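Local coordinates for protein YCAC GENE product (Escherichia coli, PDB 1YAC) that acts as an octameric hydrolase of the isochorismatase-like family, with a three-layer alpha-beta-alpha sandwich fold and a substrate that the structure alone does not reveal, at the interface of chains A and B. Residues are numbered along the deposited sequence; one frame, centred on the assembly and turned at random. Chains: chain A/B, YCAC GENE product.

The interface of chains A and B. Residues chain A 121, 154; chain B 5, 163, 167, 170-171.
A:Arg154 on helix 145-158 points CG away from its backbone N (chi1 -162°) and runs extended to NE, while B:Glu171 on helix 165-173 also sets CG opposite its own N (chi1 -159°), and the two side chains meet head-on across the interface. The guanidinium takes the carboxylate end-on in a two-pronged salt bridge, one nitrogen to each oxygen. A:Arg154 NH1 donates to B:Glu171 OE1 at 2.8 Å, close to the guanidinium plane and on the syn side of the oxygen. A:Arg154 NH2 donates to the syn lone pair of B:Glu171 OE2 at 3.0 Å. The fit is twisted rather than flat, the two planes lying 41° apart.

From within chain B, the phenol B:Tyr5 OH gives a further hydrogen bond to B:Glu171 OE1 at 2.7 Å, reaching it from above the carboxylate plane and from the face opposite A:Arg154 NH1. The two donors on opposite faces probably limit rotation of the carboxylate and favour its charged form. B:Tyr5 also brings its ring edge to A:Arg154 NH2, with CE1 3.6 Å away. B:Met163 bends at chi3 to lay its thioether over one guanidinium face, SD standing 3.7 Å from A:Arg154 CZ toward the rim.

One face of the A:Phe121 ring, on helix 115-128, takes both chain B groups. The B:Tyr5 hydroxyl lies over its CG/CD1 rim, OH 3.2 Å from CD1, and the B:Glu171 chain over the far rim, CB 3.5 Å from CZ. Ring atom CE1 comes to B:Glu171 OE1 on the A:Arg154 NH1 side of the carboxylate. The B:Gly167 carbonyl O lies at the ring edge in plane, and B:Cys170 CB approaches CE2. Two helices of chain A thus grip one helix, the end of strand 161-163 and the N-terminal segment of chain B through a salt bridge flanked by a methionine thioether, a phenylalanine ring and a tyrosine hydroxyl, a patch that helps join neighbouring subunits in the octamer.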
ATOM      1  N   PHE A 121      -0.391 -10.249  26.783  1.00  8.58           N
ATOM      2  CA  PHE A 121      -0.770 -10.441  28.190  1.00  8.26           C
ATOM      3  C   PHE A 121       0.310 -11.215  28.968  1.00  8.55           C
ATOM      4  O   PHE A 121       0.830 -10.714  29.985  1.00  8.79           O
ATOM      5  CB  PHE A 121      -2.160 -11.086  28.326  1.00  6.49           C
ATOM      6  CG  PHE A 121      -3.306 -10.226  27.817  1.00  8.31           C
ATOM      7  CD1 PHE A 121      -3.080  -8.976  27.231  1.00  7.73           C
ATOM      8  CD2 PHE A 121      -4.618 -10.686  27.906  1.00  7.54           C
ATOM      9  CE1 PHE A 121      -4.149  -8.193  26.735  1.00  9.01           C
ATOM     10  CE2 PHE A 121      -5.692  -9.909  27.414  1.00  9.69           C
ATOM     11  CZ  PHE A 121      -5.451  -8.662  26.826  1.00  6.82           C
ATOM     12  N   ARG A 154       2.700  -1.243  23.307  1.00  7.25           N
ATOM     13  CA  ARG A 154       2.432  -1.651  24.684  1.00  8.33           C
ATOM     14  C   ARG A 154       3.525  -2.565  25.257  1.00  8.37           C
ATOM     15  O   ARG A 154       3.973  -2.371  26.389  1.00  7.82           O
ATOM     16  CB  ARG A 154       1.058  -2.323  24.786  1.00  7.62           C
ATOM     17  CG  ARG A 154       0.529  -2.378  26.223  1.00  8.34           C
ATOM     18  CD  ARG A 154      -0.816  -3.079  26.318  1.00  8.01           C
ATOM     19  NE  ARG A 154      -1.364  -2.941  27.667  1.00  8.20           N
ATOM     20  CZ  ARG A 154      -2.293  -3.734  28.186  1.00  8.05           C
ATOM     21  NH1 ARG A 154      -2.792  -4.735  27.471  1.00  6.88           N
ATOM     22  NH2 ARG A 154      -2.713  -3.532  29.427  1.00  6.48           N
TER
ATOM     23  N   TYR B   5       2.350  -4.822  35.350  1.00 14.63           N
ATOM     24  CA  TYR B   5       1.408  -4.984  34.247  1.00 13.44           C
ATOM     25  C   TYR B   5       0.117  -4.340  34.780  1.00 13.63           C
ATOM     26  O   TYR B   5      -0.553  -4.912  35.647  1.00 14.25           O
ATOM     27  CB  TYR B   5       1.222  -6.480  33.976  1.00 12.54           C
ATOM     28  CG  TYR B   5       0.145  -6.900  32.988  1.00 11.26           C
ATOM     29  CD1 TYR B   5      -0.448  -5.993  32.095  1.00 10.69           C
ATOM     30  CD2 TYR B   5      -0.258  -8.227  32.941  1.00  9.26           C
ATOM     31  CE1 TYR B   5      -1.419  -6.426  31.172  1.00  9.96           C
ATOM     32  CE2 TYR B   5      -1.217  -8.666  32.043  1.00  9.64           C
ATOM     33  CZ  TYR B   5      -1.795  -7.773  31.163  1.00  9.94           C
ATOM     34  OH  TYR B   5      -2.750  -8.251  30.285  1.00 10.73           O
ATOM     35  N   MET B 163      -4.438   0.203  23.147  1.00  6.94           N
ATOM     36  CA  MET B 163      -5.103  -1.081  23.036  1.00  7.56           C
ATOM     37  C   MET B 163      -6.144  -1.060  21.909  1.00  6.74           C
ATOM     38  O   MET B 163      -6.403  -0.020  21.284  1.00  6.65           O
ATOM     39  CB  MET B 163      -5.756  -1.447  24.387  1.00  8.72           C
ATOM     40  CG  MET B 163      -4.744  -1.980  25.449  1.00  8.22           C
ATOM     41  SD  MET B 163      -5.556  -2.472  26.943  1.00 16.26           S
ATOM     42  CE  MET B 163      -6.024  -4.111  26.568  1.00 11.94           C
ATOM     43  N   GLY B 167      -8.693  -6.776  22.327  1.00  7.52           N
ATOM     44  CA  GLY B 167      -7.756  -6.883  23.432  1.00  7.48           C
ATOM     45  C   GLY B 167      -8.386  -6.379  24.727  1.00  8.16           C
ATOM     46  O   GLY B 167      -8.225  -6.993  25.792  1.00  7.02           O
ATOM     47  N   CYS B 170     -10.829  -8.935  26.107  1.00  9.30           N
ATOM     48  CA  CYS B 170     -10.120 -10.082  26.668  1.00  9.66           C
ATOM     49  C   CYS B 170      -9.453  -9.787  28.000  1.00 10.44           C
ATOM     50  O   CYS B 170      -9.394 -10.656  28.886  1.00 10.76           O
ATOM     51  CB  CYS B 170      -9.085 -10.613  25.677  1.00  9.29           C
ATOM     52  SG  CYS B 170      -9.785 -11.491  24.262  1.00 10.58           S
ATOM     53  N   GLU B 171      -8.908  -8.582  28.137  1.00  9.95           N
ATOM     54  CA  GLU B 171      -8.258  -8.216  29.386  1.00  9.63           C
ATOM     55  C   GLU B 171      -9.312  -8.019  30.482  1.00 10.70           C
ATOM     56  O   GLU B 171      -9.071  -8.319  31.651  1.00 10.83           O
ATOM     57  CB  GLU B 171      -7.406  -6.960  29.207  1.00  8.49           C
ATOM     58  CG  GLU B 171      -6.326  -6.813  30.277  1.00  8.58           C
ATOM     59  CD  GLU B 171      -5.251  -5.830  29.883  1.00  9.06           C
ATOM     60  OE1 GLU B 171      -4.288  -6.271  29.240  1.00  8.72           O
ATOM     61  OE2 GLU B 171      -5.354  -4.629  30.222  1.00  8.77           O
TER